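Local coordinates for protein ulvan Lyase-PL25 (Pseudoalteromonas sp. PLSV, PDB 5UAM) that cleaves ulvan, the main cell-wall polysaccharide of green seaweeds, as a beta-propeller lyase of polysaccharide lyase family 25, at residues 28-34 with 436-442; 34-39 with 96-101; 173-179 with 190-196. One frame throughout, in Å; residues are numbered along the deposited sequence.

In the fold
All three contacts belong to a beta propeller. Interaction 1 joins the two ends of the chain: strand 30-33 pairs with strand 439-444 at the edge of a four-stranded antiparallel sheet. Interactions 2 and 3 come between its two halves in sequence. Interaction 2 shares Val34 with it, lies about 12 Å away between centres and joins two loops that run from one sheet to the next and carry probable substrate-binding residues and the probable proton donor His99. Interaction 3 is the hairpin of strands 175-180 and 188-193, about 24 Å from interaction 2 and 30 Å from interaction 1 between centres. Ring closure adjoins the catalytic loops, while the first hairpin strand ends at Arg180, probably another substrate-binding residue.

Interaction 1: 28-34 with 436-442; sequences YFADNGV and DEGIKMY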
loop_
_atom_site.group_PDB
_atom_site.type_symbol
_atom_site.label_atom_id
_atom_site.label_comp_id
_atom_site.label_asym_id
_atom_site.label_seq_id
_atom_site.Cartn_x
_atom_site.Cartn_y
_atom_site.Cartn_z
ATOM N N TYR A 28 -4.316 -21.415 5.659
ATOM C CA TYR A 28 -5.014 -20.324 5.018
ATOM C C TYR A 28 -6.396 -20.157 5.643
ATOM O O TYR A 28 -7.001 -21.129 6.106
ATOM C CB TYR A 28 -5.098 -20.553 3.500
ATOM C CG TYR A 28 -5.652 -21.901 3.109
ATOM C CD1 TYR A 28 -4.846 -23.017 3.062
ATOM C CD2 TYR A 28 -6.987 -22.050 2.767
ATOM C CE1 TYR A 28 -5.362 -24.262 2.703
ATOM C CE2 TYR A 28 -7.505 -23.266 2.407
ATOM C CZ TYR A 28 -6.691 -24.378 2.366
ATOM O OH TYR A 28 -7.163 -25.638 2.015
ATOM N N PHE A 29 -6.877 -18.917 5.656
ATOM C CA PHE A 29 -8.168 -18.592 6.245
ATOM C C PHE A 29 -9.258 -18.356 5.210
ATOM O O PHE A 29 -10.426 -18.255 5.586
ATOM C CB PHE A 29 -8.057 -17.373 7.176
ATOM C CG PHE A 29 -7.725 -16.082 6.463
ATOM C CD1 PHE A 29 -8.723 -15.303 5.903
ATOM C CD2 PHE A 29 -6.417 -15.643 6.376
ATOM C CE1 PHE A 29 -8.420 -14.139 5.238
ATOM C CE2 PHE A 29 -6.105 -14.462 5.715
ATOM C CZ PHE A 29 -7.113 -13.716 5.134
ATOM N N ALA A 30 -8.899 -18.276 3.927
ATOM C CA ALA A 30 -9.836 -18.130 2.828
ATOM C C ALA A 30 -9.147 -18.618 1.565
ATOM O O ALA A 30 -7.916 -18.667 1.489
ATOM C CB ALA A 30 -10.270 -16.671 2.653
ATOM N N ASP A 31 -9.953 -18.976 0.567
ATOM C CA ASP A 31 -9.403 -19.534 -0.666
ATOM C C ASP A 31 -10.052 -18.948 -1.916
ATOM O O ASP A 31 -10.101 -19.608 -2.954
ATOM C CB ASP A 31 -9.508 -21.056 -0.677
ATOM C CG ASP A 31 -10.931 -21.556 -0.576
ATOM O OD1 ASP A 31 -11.861 -20.735 -0.505
ATOM O OD2 ASP A 31 -11.095 -22.792 -0.596
ATOM N N ASN A 32 -10.497 -17.687 -1.852
ATOM C CA ASN A 32 -11.213 -17.064 -2.963
ATOM C C ASN A 32 -10.585 -15.760 -3.441
ATOM O O ASN A 32 -11.249 -14.995 -4.137
ATOM C CB ASN A 32 -12.687 -16.833 -2.614
ATOM C CG ASN A 32 -12.884 -15.847 -1.498
ATOM O OD1 ASN A 32 -11.949 -15.467 -0.790
ATOM N ND2 ASN A 32 -14.137 -15.399 -1.334
ATOM N N GLY A 33 -9.315 -15.498 -3.145
ATOM C CA GLY A 33 -8.691 -14.304 -3.676
ATOM C C GLY A 33 -8.604 -14.345 -5.192
ATOM O O GLY A 33 -8.574 -15.407 -5.798
ATOM N N VAL A 34 -8.548 -13.154 -5.812
ATOM C CA VAL A 34 -8.364 -13.040 -7.255
ATOM C C VAL A 34 -7.280 -12.020 -7.580
ATOM O O VAL A 34 -7.012 -11.088 -6.816
ATOM C CB VAL A 34 -9.643 -12.682 -8.046
ATOM C CG1 VAL A 34 -10.763 -13.628 -7.685
ATOM C CG2 VAL A 34 -10.056 -11.245 -7.829
ATOM N N ASP A 436 -5.076 -16.934 -11.324
ATOM C CA ASP A 436 -5.585 -15.638 -10.901
ATOM C C ASP A 436 -6.928 -15.717 -10.189
ATOM O O ASP A 436 -7.503 -14.675 -9.871
ATOM C CB ASP A 436 -5.606 -14.648 -12.062
ATOM C CG ASP A 436 -6.419 -15.109 -13.215
ATOM O OD1 ASP A 436 -7.111 -16.144 -13.118
ATOM O OD2 ASP A 436 -6.353 -14.418 -14.259
ATOM N N GLU A 437 -7.413 -16.913 -9.864
ATOM C CA GLU A 437 -8.605 -17.060 -9.038
ATOM C C GLU A 437 -8.370 -18.162 -8.018
ATOM O O GLU A 437 -7.401 -18.913 -8.101
ATOM C CB GLU A 437 -9.858 -17.323 -9.868
ATOM C CG GLU A 437 -10.151 -16.251 -10.923
ATOM C CD GLU A 437 -11.411 -16.551 -11.706
ATOM O OE1 GLU A 437 -12.415 -16.953 -11.085
ATOM O OE2 GLU A 437 -11.394 -16.409 -12.939
ATOM N N GLY A 438 -9.251 -18.232 -7.022
ATOM C CA GLY A 438 -9.118 -19.267 -6.004
ATOM C C GLY A 438 -7.858 -19.162 -5.175
ATOM O O GLY A 438 -7.293 -20.181 -4.758
ATOM N N ILE A 439 -7.402 -17.946 -4.912
ATOM C CA ILE A 439 -6.116 -17.730 -4.278
ATOM C C ILE A 439 -6.249 -17.885 -2.771
ATOM O O ILE A 439 -7.112 -17.263 -2.134
ATOM C CB ILE A 439 -5.574 -16.337 -4.649
ATOM C CG1 ILE A 439 -5.286 -16.274 -6.139
ATOM C CG2 ILE A 439 -4.308 -16.018 -3.849
ATOM C CD1 ILE A 439 -4.979 -14.903 -6.655
ATOM N N LYS A 440 -5.374 -18.704 -2.197
ATOM C CA LYS A 440 -5.362 -18.940 -0.761
ATOM C C LYS A 440 -4.709 -17.778 -0.027
ATOM O O LYS A 440 -3.669 -17.246 -0.445
ATOM C CB LYS A 440 -4.654 -20.252 -0.433
ATOM C CG LYS A 440 -5.425 -21.447 -0.932
ATOM C CD LYS A 440 -4.687 -22.742 -0.596
ATOM C CE LYS A 440 -5.438 -23.974 -1.066
ATOM N NZ LYS A 440 -5.393 -24.112 -2.544
ATOM N N MET A 441 -5.368 -17.363 1.049
ATOM C CA MET A 441 -5.015 -16.184 1.828
ATOM C C MET A 441 -4.515 -16.622 3.196
ATOM O O MET A 441 -5.153 -17.454 3.865
ATOM C CB MET A 441 -6.249 -15.314 2.003
ATOM C CG MET A 441 -6.937 -14.897 0.720
ATOM S SD MET A 441 -5.855 -13.996 -0.411
ATOM C CE MET A 441 -5.315 -12.646 0.652
ATOM N N TYR A 442 -3.405 -16.039 3.628
ATOM C CA TYR A 442 -2.737 -16.428 4.855
ATOM C C TYR A 442 -2.476 -15.217 5.732
ATOM O O TYR A 442 -2.074 -14.162 5.243
ATOM C CB TYR A 442 -1.393 -17.088 4.582
ATOM C CG TYR A 442 -1.432 -18.333 3.705
ATOM C CD1 TYR A 442 -1.681 -18.244 2.344
ATOM C CD2 TYR A 442 -1.213 -19.595 4.245
ATOM C CE1 TYR A 442 -1.691 -19.388 1.536
ATOM C CE2 TYR A 442 -1.218 -20.741 3.441
ATOM C CZ TYR A 442 -1.478 -20.627 2.092
ATOM O OH TYR A 442 -1.497 -21.763 1.310
HETATM O O HOH W 1 -11.690 -16.675 -6.509
#
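Lys440 lays its aliphatic chain over one face of the Tyr28 ring, with CD 3.7 Å from the ring centroid, on the more exposed flank. With CG of Tyr28 held between the backbone N and the carbonyl carbon (chi1 52°), the ring stands over this lysine while Tyr28 CB sits above the centre of the Tyr442 ring; the two tyrosines form an offset edge-to-face pair. The tight core lies at Phe29, whose CZ is 3.6 Å from Met441 CB, and at Gly33, where a side chain would crowd Met441 SD and Ile439 CB. Backbone bonds run from Phe29 N to Met441 O and from Met441 N to Ala30 O (both 2.9 Å), and a reciprocal pair between Gly33 and Ile439 sets the register. Gly33 meets both Gly438 and Ile439 in a G1 beta bulge, where the contact loosens toward solvent: Gly438 N donates to a water that also reaches Asn32 O weakly, and the carboxylates of Asp436 and Glu437 turn to Lys95. Strand 30-33 forms the edge of the sheet continued by 439-444, 428-433 and 412-415, the N-to-C-terminal closure known as propeller Velcro. Helix 454-460 packs on Tyr28 and Asp31, and strand 52-58 on Phe29, Ala30 and Met441.

Interaction 2: 34-39 with 96-101; sequences VGNPLA and FDNHGK. With PO4 (phosphate ion), chain E.
Asn98 OD1 accepts two N-H groups, the backbone N of Asn36 at 3.0 Å and the side-chain amide of Gln58. The Asn36 N-H points well at the oxygen (159°) but comes from above the carbonyl plane rather than along a lone pair, so the loop 34-39 lies over the flat of the Asn98 amide. The Asn36 side chain continues this overlap: the two amides are stacked with planes 24° apart, ND2 of Asn36 lying 3.8 Å from ND2 of Asn98 in a packing contact without a hydrogen bond, while Asn36 OD1 takes a hydrogen bond from Lys433. Gly35 CA lies on the same side of the Asn98 amide as Asn36 N; a beta carbon there would run into Asn98 OD1. Next to it Val34 sets CB over the rim of one Phe96 face and CG2 3.6 Å from Phe96 CE1.

Both segments are connections between successive propeller blades, and Asn36, Asn98 and Lys101 probably bind substrate. Lys101 bends at its last two torsions, which curls NZ back to Asn98 O at 2.8 Å across the type I turn 98-101. CE then lies 3.2 Å from Asn36 O, and NZ also meets Gln42 OE1 and a water shared with Asn36 ND2, so three polar partners hold it. Asp97 forms an Asx turn, OD1 accepting from His99 N at 2.9 Å. His99 ND1 donates to Asp97 O at 3.0 Å, which fixes the rotation of the imidazole of this probable proton donor. Its other nitrogen, NE2, makes a very short contact, 2.5 Å, with O3 of a phosphate ion lying at the ring edge, probably from the crystallisation liquor; His119, Arg180, His184 and Tyr222 hold the same anion.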
loop_
_atom_site.group_PDB
_atom_site.type_symbol
_atom_site.label_atom_id
_atom_site.label_comp_id
_atom_site.label_asym_id
_atom_site.label_seq_id
_atom_site.Cartn_x
_atom_site.Cartn_y
_atom_site.Cartn_z
ATOM N N VAL A 34 -8.548 -13.154 -5.812
ATOM C CA VAL A 34 -8.364 -13.040 -7.255
ATOM C C VAL A 34 -7.280 -12.020 -7.580
ATOM O O VAL A 34 -7.012 -11.088 -6.816
ATOM C CB VAL A 34 -9.643 -12.682 -8.046
ATOM C CG1 VAL A 34 -10.763 -13.628 -7.685
ATOM C CG2 VAL A 34 -10.056 -11.245 -7.829
ATOM N N GLY A 35 -6.671 -12.206 -8.752
ATOM C CA GLY A 35 -5.712 -11.222 -9.255
ATOM C C GLY A 35 -4.520 -11.099 -8.331
ATOM O O GLY A 35 -3.872 -12.093 -7.998
ATOM N N ASN A 36 -4.202 -9.869 -7.929
ATOM C CA ASN A 36 -3.298 -9.596 -6.810
ATOM C C ASN A 36 -4.186 -9.237 -5.633
ATOM O O ASN A 36 -4.759 -8.135 -5.612
ATOM C CB ASN A 36 -2.371 -8.413 -7.113
ATOM C CG ASN A 36 -1.418 -8.676 -8.207
ATOM O OD1 ASN A 36 -1.055 -9.816 -8.498
ATOM N ND2 ASN A 36 -0.979 -7.604 -8.855
ATOM N N PRO A 37 -4.381 -10.111 -4.644
ATOM C CA PRO A 37 -5.395 -9.812 -3.630
ATOM C C PRO A 37 -4.975 -8.810 -2.579
ATOM O O PRO A 37 -5.839 -8.343 -1.828
ATOM C CB PRO A 37 -5.671 -11.169 -2.981
ATOM C CG PRO A 37 -5.305 -12.164 -4.013
ATOM C CD PRO A 37 -4.114 -11.555 -4.735
ATOM N N LEU A 38 -3.686 -8.467 -2.547
ATOM C CA LEU A 38 -3.070 -7.623 -1.537
ATOM C C LEU A 38 -1.944 -6.850 -2.194
ATOM O O LEU A 38 -1.377 -7.289 -3.198
ATOM C CB LEU A 38 -2.408 -8.478 -0.457
ATOM C CG LEU A 38 -3.286 -9.440 0.332
ATOM C CD1 LEU A 38 -2.405 -10.434 1.066
ATOM C CD2 LEU A 38 -4.168 -8.683 1.287
ATOM N N ALA A 39 -1.575 -5.715 -1.580
ATOM C CA ALA A 39 -0.384 -4.960 -1.969
ATOM C C ALA A 39 -0.015 -4.026 -0.828
ATOM O O ALA A 39 -0.873 -3.628 -0.048
ATOM C CB ALA A 39 -0.609 -4.129 -3.229
ATOM N N PHE A 96 -8.232 -8.843 -14.565
ATOM C CA PHE A 96 -8.336 -8.299 -13.214
ATOM C C PHE A 96 -7.573 -6.987 -13.125
ATOM O O PHE A 96 -6.429 -6.886 -13.578
ATOM C CB PHE A 96 -7.826 -9.272 -12.146
ATOM C CG PHE A 96 -8.703 -10.483 -11.981
ATOM C CD1 PHE A 96 -9.978 -10.363 -11.452
ATOM C CD2 PHE A 96 -8.275 -11.731 -12.396
ATOM C CE1 PHE A 96 -10.804 -11.456 -11.340
ATOM C CE2 PHE A 96 -9.103 -12.831 -12.270
ATOM C CZ PHE A 96 -10.359 -12.691 -11.739
ATOM N N ASP A 97 -8.220 -5.984 -12.540
ATOM C CA ASP A 97 -7.660 -4.644 -12.454
ATOM C C ASP A 97 -6.772 -4.484 -11.226
ATOM O O ASP A 97 -5.637 -4.007 -11.344
ATOM C CB ASP A 97 -8.794 -3.615 -12.442
ATOM C CG ASP A 97 -8.287 -2.198 -12.305
ATOM O OD1 ASP A 97 -7.744 -1.861 -11.239
ATOM O OD2 ASP A 97 -8.446 -1.429 -13.280
ATOM N N ASN A 98 -7.266 -4.896 -10.059
ATOM C CA ASN A 98 -6.551 -4.994 -8.791
ATOM C C ASN A 98 -6.385 -3.676 -8.063
ATOM O O ASN A 98 -5.981 -3.691 -6.896
ATOM C CB ASN A 98 -5.166 -5.651 -8.918
ATOM C CG ASN A 98 -5.217 -7.001 -9.550
ATOM O OD1 ASN A 98 -6.027 -7.848 -9.163
ATOM N ND2 ASN A 98 -4.385 -7.213 -10.548
ATOM N N HIS A 99 -6.689 -2.537 -8.668
ATOM C CA HIS A 99 -6.364 -1.275 -8.015
ATOM C C HIS A 99 -7.352 -0.873 -6.934
ATOM O O HIS A 99 -7.091 0.103 -6.202
ATOM C CB HIS A 99 -6.278 -0.160 -9.037
ATOM C CG HIS A 99 -5.062 -0.213 -9.891
ATOM N ND1 HIS A 99 -4.834 -1.218 -10.808
ATOM C CD2 HIS A 99 -3.994 0.615 -9.964
ATOM C CE1 HIS A 99 -3.683 -0.999 -11.418
ATOM N NE2 HIS A 99 -3.157 0.115 -10.934
ATOM N N GLY A 100 -8.447 -1.602 -6.806
ATOM C CA GLY A 100 -9.458 -1.320 -5.821
ATOM C C GLY A 100 -9.537 -2.331 -4.701
ATOM O O GLY A 100 -10.539 -2.374 -3.986
ATOM N N LYS A 101 -8.492 -3.141 -4.531
ATOM C CA LYS A 101 -8.426 -4.016 -3.370
ATOM C C LYS A 101 -8.551 -3.159 -2.108
ATOM O O LYS A 101 -8.226 -1.966 -2.132
ATOM C CB LYS A 101 -7.130 -4.832 -3.388
ATOM C CG LYS A 101 -5.888 -3.995 -3.134
ATOM C CD LYS A 101 -4.606 -4.817 -3.162
ATOM C CE LYS A 101 -4.110 -5.187 -4.545
ATOM N NZ LYS A 101 -3.674 -3.981 -5.327
HETATM P P PO4 E . -1.595 2.853 -12.511
HETATM O O1 PO4 E . -1.162 2.846 -13.963
HETATM O O2 PO4 E . -0.821 3.847 -11.747
HETATM O O3 PO4 E . -1.302 1.462 -12.003
HETATM O O4 PO4 E . -3.079 3.204 -12.469
HETATM O O HOH W 2 -1.878 -4.941 -7.347
#

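Interaction 3: 173-179 with 190-196; sequences GDIYLFF and YQKSVDN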
loop_
_atom_site.group_PDB
_atom_site.type_symbol
_atom_site.label_atom_id
_atom_site.label_comp_id
_atom_site.label_asym_id
_atom_site.label_seq_id
_atom_site.Cartn_x
_atom_site.Cartn_y
_atom_site.Cartn_z
ATOM N N GLY A 173 -9.105 10.851 16.789
ATOM C CA GLY A 173 -10.150 10.231 16.015
ATOM C C GLY A 173 -10.309 10.758 14.608
ATOM O O GLY A 173 -11.079 10.176 13.840
ATOM N N ASP A 174 -9.623 11.837 14.249
ATOM C CA ASP A 174 -9.747 12.354 12.891
ATOM C C ASP A 174 -9.209 11.333 11.899
ATOM O O ASP A 174 -8.225 10.627 12.159
ATOM C CB ASP A 174 -8.965 13.653 12.733
ATOM C CG ASP A 174 -9.592 14.846 13.478
ATOM O OD1 ASP A 174 -10.715 14.735 14.046
ATOM O OD2 ASP A 174 -8.924 15.916 13.521
ATOM N N ILE A 175 -9.863 11.269 10.746
ATOM C CA ILE A 175 -9.567 10.280 9.713
ATOM C C ILE A 175 -9.070 11.007 8.476
ATOM O O ILE A 175 -9.710 11.963 8.002
ATOM C CB ILE A 175 -10.803 9.436 9.377
ATOM C CG1 ILE A 175 -11.148 8.539 10.570
ATOM C CG2 ILE A 175 -10.571 8.622 8.113
ATOM C CD1 ILE A 175 -12.527 7.994 10.500
ATOM N N TYR A 176 -7.932 10.558 7.956
ATOM C CA TYR A 176 -7.384 11.064 6.706
ATOM C C TYR A 176 -7.309 9.931 5.701
ATOM O O TYR A 176 -6.717 8.885 5.987
ATOM C CB TYR A 176 -5.981 11.644 6.911
ATOM C CG TYR A 176 -5.976 12.873 7.771
ATOM C CD1 TYR A 176 -6.009 12.792 9.159
ATOM C CD2 TYR A 176 -5.948 14.142 7.197
ATOM C CE1 TYR A 176 -6.003 13.936 9.931
ATOM C CE2 TYR A 176 -5.956 15.278 7.958
ATOM C CZ TYR A 176 -5.972 15.183 9.331
ATOM O OH TYR A 176 -5.976 16.326 10.100
ATOM N N LEU A 177 -7.885 10.149 4.522
ATOM C CA LEU A 177 -7.804 9.198 3.422
ATOM C C LEU A 177 -6.932 9.826 2.348
ATOM O O LEU A 177 -7.283 10.874 1.807
ATOM C CB LEU A 177 -9.181 8.870 2.835
ATOM C CG LEU A 177 -9.156 7.767 1.777
ATOM C CD1 LEU A 177 -8.883 6.421 2.426
ATOM C CD2 LEU A 177 -10.509 7.737 1.035
ATOM N N PHE A 178 -5.796 9.196 2.070
ATOM C CA PHE A 178 -4.854 9.641 1.051
ATOM C C PHE A 178 -5.038 8.783 -0.198
ATOM O O PHE A 178 -5.257 7.573 -0.107
ATOM C CB PHE A 178 -3.416 9.473 1.555
ATOM C CG PHE A 178 -3.072 10.383 2.671
ATOM C CD1 PHE A 178 -3.436 10.048 3.953
ATOM C CD2 PHE A 178 -2.400 11.564 2.441
ATOM C CE1 PHE A 178 -3.138 10.861 5.004
ATOM C CE2 PHE A 178 -2.121 12.429 3.514
ATOM C CZ PHE A 178 -2.502 12.050 4.783
ATOM N N PHE A 179 -4.985 9.407 -1.363
ATOM C CA PHE A 179 -5.174 8.705 -2.624
ATOM C C PHE A 179 -4.758 9.611 -3.774
ATOM O O PHE A 179 -4.586 10.831 -3.616
ATOM C CB PHE A 179 -6.629 8.240 -2.814
ATOM C CG PHE A 179 -7.643 9.338 -2.702
ATOM C CD1 PHE A 179 -8.146 9.731 -1.467
ATOM C CD2 PHE A 179 -8.127 9.980 -3.829
ATOM C CE1 PHE A 179 -9.081 10.745 -1.356
ATOM C CE2 PHE A 179 -9.060 10.988 -3.724
ATOM C CZ PHE A 179 -9.552 11.370 -2.485
ATOM N N TYR A 190 -5.486 14.342 0.072
ATOM C CA TYR A 190 -6.206 13.680 1.149
ATOM C C TYR A 190 -7.591 14.283 1.307
ATOM O O TYR A 190 -7.847 15.428 0.929
ATOM C CB TYR A 190 -5.448 13.741 2.483
ATOM C CG TYR A 190 -5.294 15.127 3.078
ATOM C CD1 TYR A 190 -6.300 15.702 3.834
ATOM C CD2 TYR A 190 -4.125 15.865 2.901
ATOM C CE1 TYR A 190 -6.159 16.966 4.392
ATOM C CE2 TYR A 190 -3.979 17.121 3.457
ATOM C CZ TYR A 190 -4.992 17.679 4.210
ATOM O OH TYR A 190 -4.817 18.938 4.757
ATOM N N GLN A 191 -8.497 13.467 1.862
ATOM C CA GLN A 191 -9.756 13.956 2.392
ATOM C C GLN A 191 -9.814 13.651 3.876
ATOM O O GLN A 191 -9.470 12.546 4.310
ATOM C CB GLN A 191 -10.965 13.343 1.678
ATOM C CG GLN A 191 -11.135 13.808 0.248
ATOM C CD GLN A 191 -12.437 13.390 -0.366
ATOM O OE1 GLN A 191 -12.520 12.405 -1.120
ATOM N NE2 GLN A 191 -13.478 14.138 -0.049
ATOM N N LYS A 192 -10.256 14.649 4.636
ATOM C CA LYS A 192 -10.265 14.618 6.092
ATOM C C LYS A 192 -11.695 14.525 6.612
ATOM O O LYS A 192 -12.583 15.250 6.154
ATOM C CB LYS A 192 -9.607 15.892 6.646
ATOM C CG LYS A 192 -9.590 16.008 8.175
ATOM C CD LYS A 192 -8.996 17.337 8.619
ATOM C CE LYS A 192 -9.040 17.457 10.109
ATOM N NZ LYS A 192 -8.474 18.753 10.562
ATOM N N SER A 193 -11.908 13.656 7.602
ATOM C CA SER A 193 -13.195 13.551 8.284
ATOM C C SER A 193 -12.977 13.694 9.779
ATOM O O SER A 193 -12.102 13.037 10.345
ATOM C CB SER A 193 -13.878 12.201 8.013
ATOM O OG SER A 193 -14.996 12.036 8.874
ATOM N N VAL A 194 -13.809 14.516 10.416
ATOM C CA VAL A 194 -13.809 14.695 11.868
ATOM C C VAL A 194 -15.015 14.047 12.544
ATOM O O VAL A 194 -15.183 14.200 13.770
ATOM C CB VAL A 194 -13.658 16.175 12.273
ATOM C CG1 VAL A 194 -12.369 16.756 11.669
ATOM C CG2 VAL A 194 -14.860 17.002 11.852
ATOM N N ASP A 195 -15.862 13.333 11.796
ATOM C CA ASP A 195 -17.074 12.732 12.344
ATOM C C ASP A 195 -17.101 11.227 12.096
ATOM O O ASP A 195 -18.143 10.638 11.789
ATOM C CB ASP A 195 -18.337 13.417 11.818
ATOM C CG ASP A 195 -18.504 13.279 10.318
ATOM O OD1 ASP A 195 -17.643 12.638 9.663
ATOM O OD2 ASP A 195 -19.519 13.806 9.787
ATOM N N ASN A 196 -15.945 10.585 12.269
ATOM C CA ASN A 196 -15.830 9.131 12.167
ATOM C C ASN A 196 -16.133 8.631 10.763
ATOM O O ASN A 196 -16.642 7.529 10.576
ATOM C CB ASN A 196 -16.699 8.431 13.220
ATOM C CG ASN A 196 -16.285 8.787 14.632
ATOM O OD1 ASN A 196 -15.124 9.082 14.884
ATOM N ND2 ASN A 196 -17.240 8.821 15.547
HETATM O O HOH W 3 -12.753 7.957 14.348
HETATM O O HOH W 4 -13.213 11.263 12.422
HETATM O O HOH W 5 -9.273 18.544 13.371
HETATM O O HOH W 6 -5.648 18.894 9.312
#
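Ile175 and Ser193 exchange two backbone hydrogen bonds, Ile175 N to Ser193 O at 2.9 Å and Ser193 N to Ile175 O at 2.8 Å, and Leu177 and Gln191 repeat the exchange two residues on. These bonds, three of them close to straight, make the antiparallel beta hairpin of strands 175-180 and 188-193, inside a propeller sheet that strand 165-169 extends on one side and strand 204-211 on the other. At the open end of the hairpin, waters take over: one bridges Gly173 O, Ser193 O and Asn196 N, and a second joins Gly173 O to Asn196 OD1.

The face bearing Tyr176, Phe178, Tyr190 and Lys192 carries an aromatic cluster. Tyr176 turns its edge to the face of Tyr190, planes at 66°, with CD2 3.7 Å from Tyr190 CD1. On Phe178, Tyr190 CB rests over one face, offset toward the rim; the two rings themselves meet obliquely. Lys192, with CG anti to its own N (chi1 178°) and fully extended beyond, runs alongside Tyr176, CG over the ring and CE 3.3 Å from Tyr176 OH. Replacing Tyr176 with a serine would probably leave the Lys192 methylenes without a ring to lie on and open a gap beside Tyr190. Phe266 also meets both tyrosine rings. On the other side of the sheet, Gln191 OE1 touches Phe179 CZ and accepts from Thr159 N, while NE2 donates to Ala201 O. The Lys192 ammonium nitrogen stops 4.1 Å from Asp174 OD2, too far for a salt bridge, and one water spans them, 2.7 Å from Asp174 OD2 and 2.9 Å from Lys192 NZ.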